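Pgp2 (Campylobacter jejuni subsp. jejuni, PDB 6XJ6) probably trims peptidoglycan as an LD-carboxypeptidase of the YkuD family, and binds peptidoglycan through an accessory NTF2-like domain to direct helical cell shape. Local coordinates at residues G21-T35 and K154-A168. Residues are numbered along the deposited sequence; the frame is centred on the assembly and turned at random.
Sequences GYYDDNVAIVLTNKT and KKVFVMTEEKEKIRA
Tyr23 and Phe157 lie with their rings nearly parallel, planes at 22°, but slid apart, so that Tyr23 CE1 meets Phe157 CE2 at 3.7 Å with little overlap. Val27 CG2 sits over the centre of one face of the Tyr23 ring, while its CG1 touches Phe157. Lys165 CG and Leu31 CD2 lie over opposite faces of the Arg167 guanidinium, the latter 3.5 Å from Arg167 NH2; at the guanidinium edge, in plane, lies the Glu161 carboxylate. Arg167 NH1 bridges to Glu161 OE2 at 2.7 Å, and Ile166 N reaches the same oxygen from the opposite face of the carboxylate. The other oxygen, Glu161 OE1, takes Asn33 ND2 at 2.9 Å on its anti side, with the amide turned 89° to the carboxylate. With CG anti to the backbone N (chi1 -174°), Asn33 leans across so that ND2 also bonds Lys163 O at 3.0 Å, while OD1 receives Asp36 N. Beyond the strand end, Lys34 NZ meets the syn lone pair of Glu162 OE2 at 2.8 Å and also bonds Leu62 O and Thr74 O; Gly64 N holds Glu162 OE1.

Strands 27-33 and 156-161 run parallel in the middle of the mixed sheet of the YkuD domain, joined by a ladder of seven backbone bonds from Ala28 N to Lys155 O through Lys34 N to Glu161 O. On the Val30 face, a water links Val30 O to the hydroxyls of Thr32 and Thr160. Gripped at both oxygens, the buried Glu161 is probably ionised and fixes the chain leaving its strand against the sheet.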
# COMPACT_ATOMS: atom_id res chain seq x y z
N GLY A 21 -5.68 1.88 8.59
CA GLY A 21 -5.21 3.05 7.88
C GLY A 21 -6.04 4.28 8.20
O GLY A 21 -7.13 4.21 8.76
N TYR A 22 -5.49 5.42 7.81
CA TYR A 22 -6.11 6.73 7.95
C TYR A 22 -6.24 7.30 6.54
O TYR A 22 -5.23 7.49 5.86
CB TYR A 22 -5.20 7.61 8.82
CG TYR A 22 -5.68 9.00 9.17
CD1 TYR A 22 -6.97 9.25 9.61
CD2 TYR A 22 -4.79 10.07 9.11
CE1 TYR A 22 -7.37 10.53 9.95
CE2 TYR A 22 -5.18 11.35 9.45
CZ TYR A 22 -6.47 11.58 9.87
OH TYR A 22 -6.86 12.86 10.20
N TYR A 23 -7.48 7.52 6.10
CA TYR A 23 -7.78 7.84 4.72
C TYR A 23 -8.49 9.18 4.60
O TYR A 23 -9.38 9.50 5.40
CB TYR A 23 -8.64 6.73 4.10
CG TYR A 23 -7.93 5.40 4.17
CD1 TYR A 23 -7.02 5.04 3.21
CD2 TYR A 23 -8.14 4.53 5.24
CE1 TYR A 23 -6.34 3.85 3.28
CE2 TYR A 23 -7.46 3.32 5.32
CZ TYR A 23 -6.56 3.00 4.33
OH TYR A 23 -5.85 1.81 4.37
N ASP A 24 -8.14 9.93 3.57
CA ASP A 24 -8.73 11.25 3.39
C ASP A 24 -10.20 11.17 3.01
O ASP A 24 -10.98 12.06 3.37
CB ASP A 24 -7.95 12.03 2.34
CG ASP A 24 -8.42 13.46 2.23
OD1 ASP A 24 -8.16 14.25 3.16
OD2 ASP A 24 -9.04 13.79 1.21
N ASP A 25 -10.61 10.11 2.31
CA ASP A 25 -12.00 9.91 1.93
C ASP A 25 -12.35 8.44 2.12
O ASP A 25 -11.52 7.64 2.58
CB ASP A 25 -12.24 10.40 0.49
CG ASP A 25 -13.71 10.46 0.12
OD1 ASP A 25 -14.53 10.88 0.97
OD2 ASP A 25 -14.05 10.08 -1.03
N ASN A 26 -13.58 8.08 1.76
CA ASN A 26 -14.08 6.73 1.98
C ASN A 26 -13.35 5.73 1.10
O ASN A 26 -13.11 5.97 -0.09
CB ASN A 26 -15.57 6.67 1.63
CG ASN A 26 -16.42 7.45 2.61
OD1 ASN A 26 -15.92 8.09 3.53
ND2 ASN A 26 -17.73 7.39 2.42
N VAL A 27 -13.03 4.57 1.68
CA VAL A 27 -12.37 3.48 0.98
C VAL A 27 -12.92 2.17 1.51
O VAL A 27 -13.59 2.11 2.54
CB VAL A 27 -10.82 3.52 1.13
CG1 VAL A 27 -10.25 4.85 0.67
CG2 VAL A 27 -10.40 3.24 2.57
N ALA A 28 -12.61 1.10 0.79
CA ALA A 28 -12.80 -0.25 1.28
C ALA A 28 -11.45 -0.93 1.36
O ALA A 28 -10.57 -0.68 0.53
CB ALA A 28 -13.72 -1.06 0.35
N ILE A 29 -11.29 -1.79 2.36
CA ILE A 29 -10.06 -2.55 2.54
C ILE A 29 -10.41 -4.03 2.52
O ILE A 29 -11.20 -4.50 3.34
CB ILE A 29 -9.35 -2.20 3.85
CG1 ILE A 29 -9.05 -0.70 3.92
CG2 ILE A 29 -8.07 -3.02 3.98
CD1 ILE A 29 -10.02 0.07 4.78
N VAL A 30 -9.82 -4.77 1.57
CA VAL A 30 -9.94 -6.22 1.49
C VAL A 30 -8.79 -6.79 2.30
O VAL A 30 -7.63 -6.73 1.88
CB VAL A 30 -9.87 -6.68 0.03
CG1 VAL A 30 -9.97 -8.20 -0.07
CG2 VAL A 30 -10.95 -6.02 -0.80
N LEU A 31 -9.10 -7.33 3.47
CA LEU A 31 -8.10 -7.84 4.41
C LEU A 31 -8.12 -9.36 4.35
O LEU A 31 -9.14 -9.99 4.67
CB LEU A 31 -8.41 -7.35 5.83
CG LEU A 31 -7.49 -7.85 6.96
CD1 LEU A 31 -6.07 -7.34 6.75
CD2 LEU A 31 -8.03 -7.45 8.34
N THR A 32 -6.99 -9.95 3.94
CA THR A 32 -6.83 -11.39 3.88
C THR A 32 -5.70 -11.81 4.81
O THR A 32 -4.64 -11.17 4.84
CB THR A 32 -6.47 -11.84 2.45
OG1 THR A 32 -7.49 -11.42 1.54
CG2 THR A 32 -6.32 -13.35 2.35
N ASN A 33 -5.92 -12.89 5.56
CA ASN A 33 -4.88 -13.49 6.38
C ASN A 33 -4.59 -14.89 5.84
O ASN A 33 -5.47 -15.75 5.84
CB ASN A 33 -5.30 -13.55 7.85
CG ASN A 33 -4.17 -14.04 8.75
OD1 ASN A 33 -3.81 -15.22 8.73
ND2 ASN A 33 -3.61 -13.13 9.54
N LYS A 34 -3.35 -15.11 5.38
CA LYS A 34 -3.01 -16.37 4.73
C LYS A 34 -2.97 -17.55 5.70
O LYS A 34 -3.10 -18.69 5.25
CB LYS A 34 -1.66 -16.26 4.03
CG LYS A 34 -1.68 -15.40 2.78
CD LYS A 34 -0.27 -15.06 2.33
CE LYS A 34 0.52 -16.30 1.92
NZ LYS A 34 1.92 -15.97 1.52
N THR A 35 -2.77 -17.31 7.00
CA THR A 35 -2.80 -18.40 7.97
C THR A 35 -4.24 -18.73 8.37
O THR A 35 -4.62 -19.90 8.44
CB THR A 35 -1.97 -18.05 9.21
OG1 THR A 35 -0.60 -17.87 8.85
CG2 THR A 35 -2.06 -19.15 10.25
N LYS A 154 -16.01 1.71 -5.71
CA LYS A 154 -15.29 2.22 -4.56
C LYS A 154 -13.79 2.23 -4.85
O LYS A 154 -13.31 1.54 -5.75
CB LYS A 154 -15.54 1.34 -3.32
CG LYS A 154 -16.97 1.41 -2.81
CD LYS A 154 -17.15 0.58 -1.56
CE LYS A 154 -18.56 0.71 -1.02
NZ LYS A 154 -18.79 -0.17 0.16
N LYS A 155 -13.08 3.05 -4.08
CA LYS A 155 -11.63 2.94 -3.99
C LYS A 155 -11.31 1.79 -3.05
O LYS A 155 -11.65 1.84 -1.86
CB LYS A 155 -11.04 4.24 -3.45
CG LYS A 155 -9.52 4.27 -3.34
CD LYS A 155 -8.86 4.24 -4.71
CE LYS A 155 -7.36 4.53 -4.61
NZ LYS A 155 -6.73 4.71 -5.95
N VAL A 156 -10.66 0.75 -3.57
CA VAL A 156 -10.52 -0.52 -2.87
C VAL A 156 -9.04 -0.87 -2.75
O VAL A 156 -8.33 -0.98 -3.76
CB VAL A 156 -11.29 -1.65 -3.57
CG1 VAL A 156 -11.20 -2.93 -2.76
CG2 VAL A 156 -12.75 -1.24 -3.76
N PHE A 157 -8.60 -1.06 -1.51
CA PHE A 157 -7.25 -1.51 -1.22
C PHE A 157 -7.25 -2.97 -0.80
O PHE A 157 -8.27 -3.54 -0.40
CB PHE A 157 -6.64 -0.64 -0.11
CG PHE A 157 -6.44 0.77 -0.52
CD1 PHE A 157 -5.53 1.09 -1.51
CD2 PHE A 157 -7.17 1.80 0.06
CE1 PHE A 157 -5.35 2.40 -1.90
CE2 PHE A 157 -6.99 3.11 -0.32
CZ PHE A 157 -6.08 3.41 -1.31
N VAL A 158 -6.07 -3.58 -0.90
CA VAL A 158 -5.85 -4.99 -0.64
C VAL A 158 -4.75 -5.08 0.40
O VAL A 158 -3.63 -4.62 0.15
CB VAL A 158 -5.45 -5.73 -1.92
CG1 VAL A 158 -4.99 -7.16 -1.65
CG2 VAL A 158 -6.61 -5.70 -2.90
N MET A 159 -5.06 -5.65 1.55
CA MET A 159 -4.12 -5.78 2.65
C MET A 159 -4.04 -7.26 2.96
O MET A 159 -5.02 -7.87 3.38
CB MET A 159 -4.63 -4.98 3.85
CG MET A 159 -3.76 -5.06 5.07
SD MET A 159 -4.37 -3.94 6.34
CE MET A 159 -3.40 -4.49 7.74
N THR A 160 -2.87 -7.86 2.70
CA THR A 160 -2.69 -9.29 2.87
C THR A 160 -1.62 -9.57 3.91
O THR A 160 -0.47 -9.14 3.75
CB THR A 160 -2.36 -9.95 1.54
OG1 THR A 160 -3.42 -9.65 0.62
CG2 THR A 160 -2.23 -11.46 1.70
N GLU A 161 -2.02 -10.26 4.96
CA GLU A 161 -1.17 -10.68 6.06
C GLU A 161 -0.72 -12.12 5.86
O GLU A 161 -1.45 -12.94 5.30
CB GLU A 161 -1.94 -10.63 7.38
CG GLU A 161 -2.48 -9.28 7.73
CD GLU A 161 -3.39 -9.29 8.94
OE1 GLU A 161 -4.08 -10.31 9.19
OE2 GLU A 161 -3.45 -8.26 9.64
N GLU A 162 0.46 -12.43 6.38
CA GLU A 162 0.93 -13.82 6.37
C GLU A 162 0.35 -14.58 7.56
O GLU A 162 -0.30 -15.62 7.39
CB GLU A 162 2.45 -13.85 6.43
CG GLU A 162 3.06 -15.23 6.43
CD GLU A 162 3.09 -15.88 5.07
OE1 GLU A 162 3.51 -17.05 5.00
OE2 GLU A 162 2.69 -15.22 4.09
N LYS A 163 0.61 -14.10 8.77
CA LYS A 163 0.16 -14.77 9.98
C LYS A 163 -0.24 -13.75 11.02
O LYS A 163 -1.39 -13.72 11.47
CB LYS A 163 1.26 -15.67 10.53
CG LYS A 163 0.89 -16.41 11.80
CD LYS A 163 2.08 -17.17 12.36
CE LYS A 163 1.72 -17.94 13.61
NZ LYS A 163 0.84 -19.11 13.31
N GLU A 164 0.70 -12.89 11.40
CA GLU A 164 0.44 -11.90 12.44
C GLU A 164 -0.60 -10.88 11.99
O GLU A 164 -0.67 -10.49 10.82
CB GLU A 164 1.73 -11.19 12.85
CG GLU A 164 2.80 -12.13 13.37
CD GLU A 164 2.34 -12.95 14.56
OE1 GLU A 164 1.65 -12.39 15.44
OE2 GLU A 164 2.65 -14.16 14.61
N LYS A 165 -1.41 -10.45 12.95
CA LYS A 165 -2.38 -9.40 12.73
C LYS A 165 -1.65 -8.06 12.76
O LYS A 165 -1.02 -7.72 13.77
CB LYS A 165 -3.42 -9.48 13.85
CG LYS A 165 -4.50 -8.43 13.85
CD LYS A 165 -5.48 -8.72 14.99
CE LYS A 165 -6.51 -7.63 15.19
NZ LYS A 165 -7.44 -7.97 16.31
N ILE A 166 -1.72 -7.33 11.65
CA ILE A 166 -0.99 -6.09 11.47
C ILE A 166 -2.00 -4.95 11.50
O ILE A 166 -2.92 -4.91 10.67
CB ILE A 166 -0.19 -6.09 10.16
CG1 ILE A 166 0.73 -7.32 10.11
CG2 ILE A 166 0.60 -4.81 9.99
CD1 ILE A 166 1.62 -7.48 11.32
N ARG A 167 -1.86 -4.05 12.47
CA ARG A 167 -2.75 -2.91 12.56
C ARG A 167 -1.96 -1.63 12.77
O ARG A 167 -0.94 -1.62 13.48
CB ARG A 167 -3.75 -3.08 13.69
CG ARG A 167 -4.66 -4.29 13.53
CD ARG A 167 -5.61 -4.16 12.34
NE ARG A 167 -6.53 -5.29 12.29
CZ ARG A 167 -6.29 -6.45 11.68
NH1 ARG A 167 -5.15 -6.64 11.02
NH2 ARG A 167 -7.19 -7.42 11.72
N ALA A 168 -2.43 -0.57 12.13
CA ALA A 168 -1.83 0.74 12.33
C ALA A 168 -2.08 1.23 13.74
O ALA A 168 -3.07 0.86 14.40
CB ALA A 168 -2.41 1.74 11.33
O HOH W 1 -14.59 4.65 -1.96
O HOH W 2 -6.31 -9.12 0.75